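Local structure of SusD-like carbohydrate binding protein (Bacteroides vulgatus, 3LEW) at residues Val249-Gln260 with Leu338-Ile349; Gly17-Leu26 with Ala106-Ile117. The protein probably binds carbohydrate at the outer membrane, as a SusD-family protein thought to take part in nutrient uptake. One frame throughout, in Å; residues are numbered along the deposited sequence.

Contact 1 (Val249-Gln260 with Leu338-Ile349); sequences VDNKEWIWGHAQ and LGDIVLMRVAEI
Glu253 reaches across to the start of helix 346-359 and meets Arg345. Its CG lies anti to the backbone N (chi1 -152°) and the chain beyond is extended, which carries OE2 across. Glu253 OE2 forms a salt bridge with Arg345 NH1 at 2.8 Å, at the guanidinium edge; as a hydrogen bond it is weak. Glu253 OE2 also accepts from Ala347 N at 3.0 Å, from above the carboxylate plane. Glu253 OE1 turns to Arg376 and Met237 N, while Arg345 also pairs with Glu401 and Glu405. At the other end, Asp340 OD2 takes Val249 N on the anti lone pair at 2.9 Å, and Asp340 OD1 takes Gln260 N at 2.8 Å from above the plane; OD1 also pairs with Arg332.

Between these ends the strands run antiparallel, with two classic bulges. Ile255 and Trp256 both donate to Met344 O, and Leu343 and Met344 both donate to Trp256 O. His258 and Ile341 pair through two backbone bonds, N to O each way.

Val342 CB lies 3.5 Å from the centroid of the Trp254 six-membered ring and 6° off its normal, a CH-pi contact. A side chain at Gly257 would run into this ring. Leu343 CD1 sits over the Trp256 face. Ile255 CG2 presses on selenomethionine Met344 CE at 3.5 Å, a tight fit.

Both carboxylates are buried and met by backbone N-H groups and arginines, so their charge is probably well compensated.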
loop_
_atom_site.group_PDB
_atom_site.type_symbol
_atom_site.label_atom_id
_atom_site.label_comp_id
_atom_site.label_asym_id
_atom_site.label_seq_id
_atom_site.Cartn_x
_atom_site.Cartn_y
_atom_site.Cartn_z
ATOM N N VAL A 249 -14.936 -4.951 4.307
ATOM C CA VAL A 249 -14.884 -5.209 2.869
ATOM C C VAL A 249 -16.251 -5.032 2.173
ATOM O O VAL A 249 -16.301 -4.952 0.923
ATOM C CB VAL A 249 -14.369 -6.651 2.545
ATOM C CG1 VAL A 249 -12.913 -6.828 2.987
ATOM C CG2 VAL A 249 -15.314 -7.706 3.136
ATOM N N ASP A 250 -17.319 -4.947 2.959
ATOM C CA ASP A 250 -18.658 -4.746 2.451
ATOM C C ASP A 250 -18.809 -3.373 1.723
ATOM O O ASP A 250 -19.713 -3.175 0.953
ATOM C CB ASP A 250 -19.729 -4.935 3.554
ATOM C CG ASP A 250 -19.714 -6.340 4.221
ATOM O OD1 ASP A 250 -19.292 -7.314 3.568
ATOM O OD2 ASP A 250 -20.182 -6.489 5.411
ATOM N N ASN A 251 -17.892 -2.441 1.932
ATOM C CA ASN A 251 -17.976 -1.123 1.297
ATOM C C ASN A 251 -17.906 -1.246 -0.232
ATOM O O ASN A 251 -16.993 -1.908 -0.781
ATOM C CB ASN A 251 -16.847 -0.290 1.904
ATOM C CG ASN A 251 -16.802 1.115 1.422
ATOM O OD1 ASN A 251 -16.760 1.368 0.224
ATOM N ND2 ASN A 251 -16.820 2.067 2.368
ATOM N N LYS A 252 -18.847 -0.604 -0.945
ATOM C CA LYS A 252 -18.913 -0.737 -2.416
ATOM C C LYS A 252 -17.748 -0.091 -3.171
ATOM O O LYS A 252 -17.567 -0.350 -4.359
ATOM C CB LYS A 252 -20.235 -0.206 -2.971
ATOM C CG LYS A 252 -21.428 -1.150 -2.705
ATOM C CD LYS A 252 -22.799 -0.494 -3.065
ATOM C CE LYS A 252 -23.164 0.622 -2.092
ATOM N NZ LYS A 252 -24.382 1.373 -2.541
ATOM N N GLU A 253 -16.986 0.765 -2.513
ATOM C CA GLU A 253 -15.831 1.352 -3.178
ATOM C C GLU A 253 -14.593 0.465 -3.070
ATOM O O GLU A 253 -13.588 0.674 -3.761
ATOM C CB GLU A 253 -15.556 2.755 -2.604
ATOM C CG GLU A 253 -14.889 3.640 -3.641
ATOM C CD GLU A 253 -14.212 4.870 -3.089
ATOM O OE1 GLU A 253 -14.911 5.776 -2.548
ATOM O OE2 GLU A 253 -12.968 4.949 -3.193
ATOM N N TRP A 254 -14.603 -0.491 -2.152
ATOM C CA TRP A 254 -13.475 -1.416 -2.025
ATOM C C TRP A 254 -13.556 -2.434 -3.148
ATOM O O TRP A 254 -14.473 -3.241 -3.205
ATOM C CB TRP A 254 -13.451 -2.144 -0.692
ATOM C CG TRP A 254 -13.201 -1.343 0.530
ATOM C CD1 TRP A 254 -13.562 -0.027 0.777
ATOM C CD2 TRP A 254 -12.605 -1.826 1.744
ATOM N NE1 TRP A 254 -13.210 0.327 2.070
ATOM C CE2 TRP A 254 -12.638 -0.757 2.687
ATOM C CE3 TRP A 254 -12.060 -3.060 2.130
ATOM C CZ2 TRP A 254 -12.161 -0.901 3.979
ATOM C CZ3 TRP A 254 -11.609 -3.218 3.437
ATOM C CH2 TRP A 254 -11.648 -2.119 4.345
ATOM N N ILE A 255 -12.555 -2.409 -4.012
ATOM C CA ILE A 255 -12.391 -3.398 -5.069
ATOM C C ILE A 255 -11.758 -4.671 -4.527
ATOM O O ILE A 255 -12.142 -5.766 -4.916
ATOM C CB ILE A 255 -11.509 -2.818 -6.181
ATOM C CG1 ILE A 255 -12.231 -1.617 -6.822
ATOM C CG2 ILE A 255 -11.208 -3.871 -7.233
ATOM C CD1 ILE A 255 -11.351 -0.839 -7.809
ATOM N N TRP A 256 -10.841 -4.516 -3.574
ATOM C CA TRP A 256 -10.058 -5.621 -3.086
ATOM C C TRP A 256 -9.720 -5.385 -1.643
ATOM O O TRP A 256 -9.267 -4.285 -1.270
ATOM C CB TRP A 256 -8.758 -5.710 -3.908
ATOM C CG TRP A 256 -8.044 -7.026 -3.946
ATOM C CD1 TRP A 256 -8.584 -8.283 -3.834
ATOM C CD2 TRP A 256 -6.674 -7.227 -4.309
ATOM N NE1 TRP A 256 -7.628 -9.242 -4.056
ATOM C CE2 TRP A 256 -6.438 -8.622 -4.309
ATOM C CE3 TRP A 256 -5.604 -6.365 -4.574
ATOM C CZ2 TRP A 256 -5.175 -9.171 -4.586
ATOM C CZ3 TRP A 256 -4.377 -6.919 -4.823
ATOM C CH2 TRP A 256 -4.172 -8.300 -4.821
ATOM N N GLY A 257 -9.910 -6.412 -0.836
ATOM C CA GLY A 257 -9.589 -6.313 0.551
ATOM C C GLY A 257 -9.655 -7.640 1.276
ATOM O O GLY A 257 -10.179 -8.632 0.763
ATOM N N HIS A 258 -9.147 -7.656 2.489
ATOM C CA HIS A 258 -9.024 -8.889 3.291
ATOM C C HIS A 258 -9.959 -8.831 4.516
ATOM O O HIS A 258 -9.788 -7.994 5.411
ATOM C CB HIS A 258 -7.560 -9.078 3.697
ATOM C CG HIS A 258 -7.280 -10.285 4.528
ATOM N ND1 HIS A 258 -7.517 -11.565 4.087
ATOM C CD2 HIS A 258 -6.740 -10.404 5.767
ATOM C CE1 HIS A 258 -7.158 -12.421 5.037
ATOM N NE2 HIS A 258 -6.670 -11.745 6.056
ATOM N N ALA A 259 -10.939 -9.714 4.563
ATOM C CA ALA A 259 -11.922 -9.728 5.666
ATOM C C ALA A 259 -11.303 -10.354 6.918
ATOM O O ALA A 259 -10.333 -11.128 6.851
ATOM C CB ALA A 259 -13.175 -10.518 5.278
ATOM N N GLN A 260 -11.896 -10.000 8.050
ATOM C CA GLN A 260 -11.468 -10.464 9.377
ATOM C C GLN A 260 -12.623 -10.986 10.199
ATOM O O GLN A 260 -13.722 -10.395 10.205
ATOM C CB GLN A 260 -10.762 -9.318 10.080
ATOM C CG GLN A 260 -9.442 -8.983 9.394
ATOM C CD GLN A 260 -8.390 -9.967 9.732
ATOM O OE1 GLN A 260 -7.899 -9.918 10.856
ATOM N NE2 GLN A 260 -7.994 -10.857 8.776
ATOM N N LEU A 338 -11.245 -6.773 15.690
ATOM C CA LEU A 338 -11.410 -7.066 14.277
ATOM C C LEU A 338 -11.502 -5.780 13.474
ATOM O O LEU A 338 -12.165 -4.832 13.859
ATOM C CB LEU A 338 -12.693 -7.873 14.011
ATOM C CG LEU A 338 -12.835 -9.233 14.699
ATOM C CD1 LEU A 338 -14.185 -9.870 14.268
ATOM C CD2 LEU A 338 -11.662 -10.132 14.328
ATOM N N GLY A 339 -10.844 -5.792 12.328
ATOM C CA GLY A 339 -10.992 -4.737 11.314
ATOM C C GLY A 339 -10.435 -5.219 10.015
ATOM O O GLY A 339 -9.341 -5.778 9.989
ATOM N N ASP A 340 -11.161 -4.993 8.908
ATOM C CA ASP A 340 -10.751 -5.515 7.610
ATOM C C ASP A 340 -9.667 -4.620 6.995
ATOM O O ASP A 340 -9.572 -3.432 7.291
ATOM C CB ASP A 340 -11.931 -5.644 6.627
ATOM C CG ASP A 340 -13.025 -6.627 7.095
ATOM O OD1 ASP A 340 -12.863 -7.329 8.142
ATOM O OD2 ASP A 340 -14.081 -6.710 6.386
ATOM N N ILE A 341 -8.902 -5.205 6.091
ATOM C CA ILE A 341 -7.739 -4.538 5.502
ATOM C C ILE A 341 -8.021 -4.182 4.033
ATOM O O ILE A 341 -8.136 -5.066 3.202
ATOM C CB ILE A 341 -6.495 -5.422 5.526
ATOM C CG1 ILE A 341 -6.227 -6.005 6.925
ATOM C CG2 ILE A 341 -5.266 -4.603 5.042
ATOM C CD1 ILE A 341 -6.112 -4.976 8.070
ATOM N N VAL A 342 -8.104 -2.899 3.750
ATOM C CA VAL A 342 -8.319 -2.420 2.365
ATOM C C VAL A 342 -7.023 -2.564 1.529
ATOM O O VAL A 342 -5.945 -2.236 2.003
ATOM C CB VAL A 342 -8.852 -0.970 2.341
ATOM C CG1 VAL A 342 -7.841 0.021 2.903
ATOM C CG2 VAL A 342 -9.219 -0.542 0.887
ATOM N N LEU A 343 -7.139 -3.049 0.278
ATOM C CA LEU A 343 -6.003 -3.183 -0.587
ATOM C C LEU A 343 -6.158 -2.308 -1.861
ATOM O O LEU A 343 -5.170 -1.834 -2.398
ATOM C CB LEU A 343 -5.825 -4.662 -0.990
ATOM C CG LEU A 343 -5.459 -5.622 0.174
ATOM C CD1 LEU A 343 -5.554 -7.097 -0.311
ATOM C CD2 LEU A 343 -4.078 -5.260 0.720
HETATM N N MSE A 344 -7.382 -2.071 -2.300
HETATM C CA MSE A 344 -7.608 -1.289 -3.533
HETATM C C MSE A 344 -9.020 -0.744 -3.540
HETATM O O MSE A 344 -9.964 -1.511 -3.333
HETATM C CB MSE A 344 -7.375 -2.126 -4.788
HETATM C CG MSE A 344 -7.416 -1.311 -6.006
HETATM SE SE MSE A 344 -6.672 -2.360 -7.533
HETATM C CE MSE A 344 -7.732 -3.795 -7.488
ATOM N N ARG A 345 -9.165 0.568 -3.785
ATOM C CA ARG A 345 -10.461 1.214 -3.907
ATOM C C ARG A 345 -10.622 1.900 -5.262
ATOM O O ARG A 345 -9.638 2.256 -5.942
ATOM C CB ARG A 345 -10.613 2.288 -2.826
ATOM C CG ARG A 345 -10.462 1.767 -1.465
ATOM C CD ARG A 345 -10.908 2.831 -0.458
ATOM N NE ARG A 345 -9.947 3.914 -0.245
ATOM C CZ ARG A 345 -10.148 5.205 -0.492
ATOM N NH1 ARG A 345 -11.272 5.668 -1.044
ATOM N NH2 ARG A 345 -9.210 6.080 -0.121
ATOM N N VAL A 346 -11.870 2.141 -5.624
ATOM C CA VAL A 346 -12.162 2.841 -6.880
ATOM C C VAL A 346 -11.506 4.247 -6.922
ATOM O O VAL A 346 -11.045 4.674 -7.982
ATOM C CB VAL A 346 -13.676 2.943 -7.164
ATOM C CG1 VAL A 346 -13.913 3.602 -8.616
ATOM C CG2 VAL A 346 -14.362 1.534 -7.097
ATOM N N ALA A 347 -11.447 4.964 -5.809
ATOM C CA ALA A 347 -10.811 6.261 -5.823
ATOM C C ALA A 347 -9.380 6.216 -6.366
ATOM O O ALA A 347 -8.951 7.167 -7.021
ATOM C CB ALA A 347 -10.806 6.914 -4.396
ATOM N N GLU A 348 -8.607 5.189 -6.021
ATOM C CA GLU A 348 -7.268 5.036 -6.568
ATOM C C GLU A 348 -7.288 4.921 -8.088
ATOM O O GLU A 348 -6.366 5.403 -8.758
ATOM C CB GLU A 348 -6.579 3.809 -5.947
ATOM C CG GLU A 348 -5.140 3.607 -6.454
ATOM C CD GLU A 348 -4.552 2.235 -6.163
ATOM O OE1 GLU A 348 -5.137 1.436 -5.421
ATOM O OE2 GLU A 348 -3.469 1.944 -6.740
ATOM N N ILE A 349 -8.308 4.240 -8.632
ATOM C CA ILE A 349 -8.425 4.062 -10.091
ATOM C C ILE A 349 -8.707 5.391 -10.760
ATOM O O ILE A 349 -8.123 5.679 -11.797
ATOM C CB ILE A 349 -9.481 2.999 -10.472
ATOM C CG1 ILE A 349 -9.264 1.687 -9.684
ATOM C CG2 ILE A 349 -9.486 2.760 -11.979
ATOM C CD1 ILE A 349 -7.804 1.096 -9.825
#

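Contact 2 (Gly17-Leu26 with Ala106-Ile117); sequences GKTGDAEKVL and AAEGTQADRNRI
Ile117 is the knob of the packed side, sitting among Thr19, Ala22, Glu23 and Leu26. Ile117 CG1 lies anti to the carbonyl carbon (chi1 -66°), and this points Ile117 CD1 at the first turn of the other helix, 3.8 Å from Thr19 CB.

Ahead of the helices, Glu108 N donates to Gly17 O at 3.0 Å, and Thr19 N to Glu108 O at 2.9 Å. Thr19 CG2 touches Arg114 CG. Arg114 NH1 bonds to the carbonyls of Ala107 and Gly109, while NE and NH2 both grip Gln111 OE1. A leucine at Arg114 would probably leave these loop carbonyls without their donor and let the turn shift.

The solvent side is looser. Arg116 NH1 meets Glu23 OE2 at 2.8 Å, in the guanidinium plane but from above the carboxylate; Lys199 also pairs with Glu23. One water joins Thr19 OG1, Thr110 N and Asp113 OD2; another donates to Glu108 OE1 and is held only weakly by Lys18 NZ.

The axes of 19-26 and 111-117 run nearly parallel, 18° apart and 10.3 Å at closest. A single knob-into-hole contact between such helices is consistent with the helical, TPR-like part of the SusD fold.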
loop_
_atom_site.group_PDB
_atom_site.type_symbol
_atom_site.label_atom_id
_atom_site.label_comp_id
_atom_site.label_asym_id
_atom_site.label_seq_id
_atom_site.Cartn_x
_atom_site.Cartn_y
_atom_site.Cartn_z
ATOM N N GLY A 17 -4.704 -32.665 -7.694
ATOM C CA GLY A 17 -5.509 -33.558 -8.507
ATOM C C GLY A 17 -6.737 -32.962 -9.186
ATOM O O GLY A 17 -7.028 -33.291 -10.330
ATOM N N LYS A 18 -7.487 -32.121 -8.479
ATOM C CA LYS A 18 -8.707 -31.532 -9.010
ATOM C C LYS A 18 -8.578 -30.024 -8.928
ATOM O O LYS A 18 -7.738 -29.511 -8.207
ATOM C CB LYS A 18 -9.925 -31.963 -8.192
ATOM C CG LYS A 18 -10.091 -33.468 -8.058
ATOM C CD LYS A 18 -11.375 -33.809 -7.332
ATOM C CE LYS A 18 -11.590 -35.329 -7.227
ATOM N NZ LYS A 18 -10.345 -35.981 -6.676
ATOM N N THR A 19 -9.382 -29.322 -9.713
ATOM C CA THR A 19 -9.396 -27.865 -9.666
ATOM C C THR A 19 -9.544 -27.348 -8.233
ATOM O O THR A 19 -8.828 -26.430 -7.841
ATOM C CB THR A 19 -10.491 -27.256 -10.597
ATOM O OG1 THR A 19 -11.753 -27.864 -10.304
ATOM C CG2 THR A 19 -10.121 -27.469 -12.120
ATOM N N GLY A 20 -10.450 -27.941 -7.441
ATOM C CA GLY A 20 -10.645 -27.532 -6.032
ATOM C C GLY A 20 -9.347 -27.580 -5.207
ATOM O O GLY A 20 -9.122 -26.756 -4.309
ATOM N N ASP A 21 -8.499 -28.563 -5.525
ATOM C CA ASP A 21 -7.240 -28.799 -4.822
ATOM C C ASP A 21 -6.258 -27.671 -5.133
ATOM O O ASP A 21 -5.552 -27.201 -4.245
ATOM C CB ASP A 21 -6.584 -30.158 -5.228
ATOM C CG ASP A 21 -7.403 -31.358 -4.851
ATOM O OD1 ASP A 21 -7.928 -31.380 -3.719
ATOM O OD2 ASP A 21 -7.544 -32.304 -5.678
ATOM N N ALA A 22 -6.241 -27.213 -6.389
ATOM C CA ALA A 22 -5.400 -26.086 -6.789
ATOM C C ALA A 22 -5.884 -24.818 -6.101
ATOM O O ALA A 22 -5.094 -24.028 -5.572
ATOM C CB ALA A 22 -5.414 -25.921 -8.296
ATOM N N GLU A 23 -7.189 -24.618 -6.094
ATOM C CA GLU A 23 -7.743 -23.442 -5.441
ATOM C C GLU A 23 -7.402 -23.430 -3.952
ATOM O O GLU A 23 -7.127 -22.348 -3.381
ATOM C CB GLU A 23 -9.250 -23.371 -5.677
ATOM C CG GLU A 23 -9.916 -22.207 -4.977
ATOM C CD GLU A 23 -11.199 -21.767 -5.673
ATOM O OE1 GLU A 23 -12.161 -22.540 -5.745
ATOM O OE2 GLU A 23 -11.261 -20.626 -6.126
ATOM N N LYS A 24 -7.363 -24.595 -3.318
ATOM C CA LYS A 24 -7.030 -24.643 -1.907
ATOM C C LYS A 24 -5.614 -24.137 -1.667
ATOM O O LYS A 24 -5.374 -23.401 -0.717
ATOM C CB LYS A 24 -7.199 -26.025 -1.328
ATOM C CG LYS A 24 -7.028 -26.053 0.191
ATOM N N VAL A 25 -4.667 -24.545 -2.512
ATOM C CA VAL A 25 -3.306 -24.031 -2.384
ATOM C C VAL A 25 -3.235 -22.511 -2.556
ATOM O O VAL A 25 -2.507 -21.774 -1.815
ATOM C CB VAL A 25 -2.341 -24.755 -3.325
ATOM C CG1 VAL A 25 -0.941 -24.106 -3.259
ATOM C CG2 VAL A 25 -2.294 -26.241 -2.987
ATOM N N LEU A 26 -3.946 -21.999 -3.557
ATOM C CA LEU A 26 -3.999 -20.561 -3.753
ATOM C C LEU A 26 -4.616 -19.825 -2.566
ATOM O O LEU A 26 -4.112 -18.743 -2.155
ATOM C CB LEU A 26 -4.759 -20.230 -5.038
ATOM C CG LEU A 26 -4.322 -19.101 -5.948
ATOM C CD1 LEU A 26 -2.789 -19.253 -6.247
ATOM C CD2 LEU A 26 -5.151 -19.195 -7.248
ATOM N N ALA A 106 -3.408 -29.987 -15.598
ATOM C CA ALA A 106 -3.745 -31.387 -15.410
ATOM C C ALA A 106 -4.920 -31.587 -14.427
ATOM O O ALA A 106 -5.301 -32.698 -14.179
ATOM C CB ALA A 106 -2.492 -32.165 -14.904
ATOM N N ALA A 107 -5.458 -30.511 -13.847
ATOM C CA ALA A 107 -6.453 -30.637 -12.770
ATOM C C ALA A 107 -7.804 -31.125 -13.326
ATOM O O ALA A 107 -8.305 -30.565 -14.290
ATOM C CB ALA A 107 -6.622 -29.296 -12.060
ATOM N N GLU A 108 -8.384 -32.152 -12.721
ATOM C CA GLU A 108 -9.737 -32.619 -13.095
ATOM C C GLU A 108 -10.788 -31.555 -12.740
ATOM O O GLU A 108 -10.785 -31.027 -11.627
ATOM C CB GLU A 108 -10.063 -33.934 -12.388
ATOM C CG GLU A 108 -11.517 -34.378 -12.544
ATOM C CD GLU A 108 -11.830 -35.670 -11.796
ATOM O OE1 GLU A 108 -10.879 -36.438 -11.503
ATOM O OE2 GLU A 108 -13.032 -35.931 -11.523
ATOM N N GLY A 109 -11.665 -31.245 -13.686
ATOM C CA GLY A 109 -12.654 -30.187 -13.520
ATOM C C GLY A 109 -13.046 -29.643 -14.871
ATOM O O GLY A 109 -12.777 -30.275 -15.898
ATOM N N THR A 110 -13.673 -28.474 -14.874
ATOM C CA THR A 110 -14.062 -27.793 -16.100
ATOM C C THR A 110 -12.904 -26.968 -16.658
ATOM O O THR A 110 -12.043 -26.471 -15.920
ATOM C CB THR A 110 -15.265 -26.891 -15.918
ATOM O OG1 THR A 110 -14.949 -25.776 -15.057
ATOM C CG2 THR A 110 -16.482 -27.709 -15.334
ATOM N N GLN A 111 -12.913 -26.769 -17.964
ATOM C CA GLN A 111 -11.922 -25.901 -18.582
ATOM C C GLN A 111 -12.105 -24.468 -18.107
ATOM O O GLN A 111 -11.106 -23.737 -17.918
ATOM C CB GLN A 111 -11.981 -25.973 -20.111
ATOM C CG GLN A 111 -10.842 -25.247 -20.805
ATOM C CD GLN A 111 -9.525 -25.842 -20.458
ATOM O OE1 GLN A 111 -9.365 -27.063 -20.534
ATOM N NE2 GLN A 111 -8.540 -24.996 -20.125
ATOM N N ALA A 112 -13.357 -24.054 -17.888
ATOM C CA ALA A 112 -13.625 -22.735 -17.286
ATOM C C ALA A 112 -12.889 -22.544 -15.964
ATOM O O ALA A 112 -12.200 -21.527 -15.766
ATOM C CB ALA A 112 -15.128 -22.523 -17.072
ATOM N N ASP A 113 -13.017 -23.517 -15.067
ATOM C CA ASP A 113 -12.329 -23.447 -13.774
ATOM C C ASP A 113 -10.813 -23.517 -13.908
ATOM O O ASP A 113 -10.120 -22.758 -13.250
ATOM C CB ASP A 113 -12.825 -24.516 -12.827
ATOM C CG ASP A 113 -14.240 -24.219 -12.331
ATOM O OD1 ASP A 113 -14.644 -23.029 -12.391
ATOM O OD2 ASP A 113 -14.911 -25.155 -11.840
ATOM N N ARG A 114 -10.306 -24.369 -14.801
ATOM C CA ARG A 114 -8.868 -24.360 -15.014
ATOM C C ARG A 114 -8.392 -22.984 -15.472
ATOM O O ARG A 114 -7.369 -22.481 -14.974
ATOM C CB ARG A 114 -8.415 -25.442 -15.999
ATOM C CG ARG A 114 -8.364 -26.869 -15.413
ATOM C CD ARG A 114 -7.742 -27.910 -16.365
ATOM N NE ARG A 114 -8.591 -28.113 -17.517
ATOM C CZ ARG A 114 -9.653 -28.926 -17.531
ATOM N NH1 ARG A 114 -9.965 -29.671 -16.478
ATOM N NH2 ARG A 114 -10.405 -29.008 -18.609
ATOM N N ASN A 115 -9.078 -22.375 -16.445
ATOM C CA ASN A 115 -8.634 -21.054 -16.934
ATOM C C ASN A 115 -8.658 -20.005 -15.840
ATOM O O ASN A 115 -7.693 -19.248 -15.656
ATOM C CB ASN A 115 -9.497 -20.562 -18.108
ATOM C CG ASN A 115 -9.337 -21.378 -19.373
ATOM O OD1 ASN A 115 -8.451 -22.222 -19.517
ATOM N ND2 ASN A 115 -10.244 -21.124 -20.319
ATOM N N ARG A 116 -9.764 -19.956 -15.096
ATOM C CA ARG A 116 -9.979 -18.932 -14.084
ATOM C C ARG A 116 -8.989 -19.057 -12.929
ATOM O O ARG A 116 -8.438 -18.037 -12.474
ATOM C CB ARG A 116 -11.422 -19.001 -13.597
ATOM C CG ARG A 116 -11.804 -17.933 -12.610
ATOM C CD ARG A 116 -11.680 -18.424 -11.180
ATOM N NE ARG A 116 -12.540 -19.564 -10.903
ATOM C CZ ARG A 116 -12.516 -20.266 -9.778
ATOM N NH1 ARG A 116 -11.694 -19.944 -8.783
ATOM N NH2 ARG A 116 -13.348 -21.297 -9.648
ATOM N N ILE A 117 -8.751 -20.294 -12.475
ATOM C CA ILE A 117 -7.776 -20.563 -11.420
ATOM C C ILE A 117 -6.335 -20.213 -11.871
ATOM O O ILE A 117 -5.576 -19.540 -11.137
ATOM C CB ILE A 117 -7.861 -22.001 -10.900
ATOM C CG1 ILE A 117 -9.212 -22.218 -10.190
ATOM C CG2 ILE A 117 -6.704 -22.304 -9.907
ATOM C CD1 ILE A 117 -9.536 -23.644 -9.931
HETATM O O HOH W 1 -8.741 -36.897 -9.464
HETATM O O HOH W 2 -13.923 -27.629 -11.998
#

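Overall arrangement
Contact 1 is core and contact 2 lies near the surface. Their centres are 26 Å apart, and their nearest atoms about 10 Å, so they do not touch. They follow one another along the chain. Helix 19-35 ties them together: its first turns form one side of contact 2, while further along Trp30 and Met34 pack on side chains of contact 1. Contact 1 pairs two bulged strands through many backbone bonds, with aromatic packing and buried, multiply bonded charges. Contact 2 joins two helix starts through few backbone bonds and one isoleucine knob. Its polar groups lean on water and on salt bridges at the outer side.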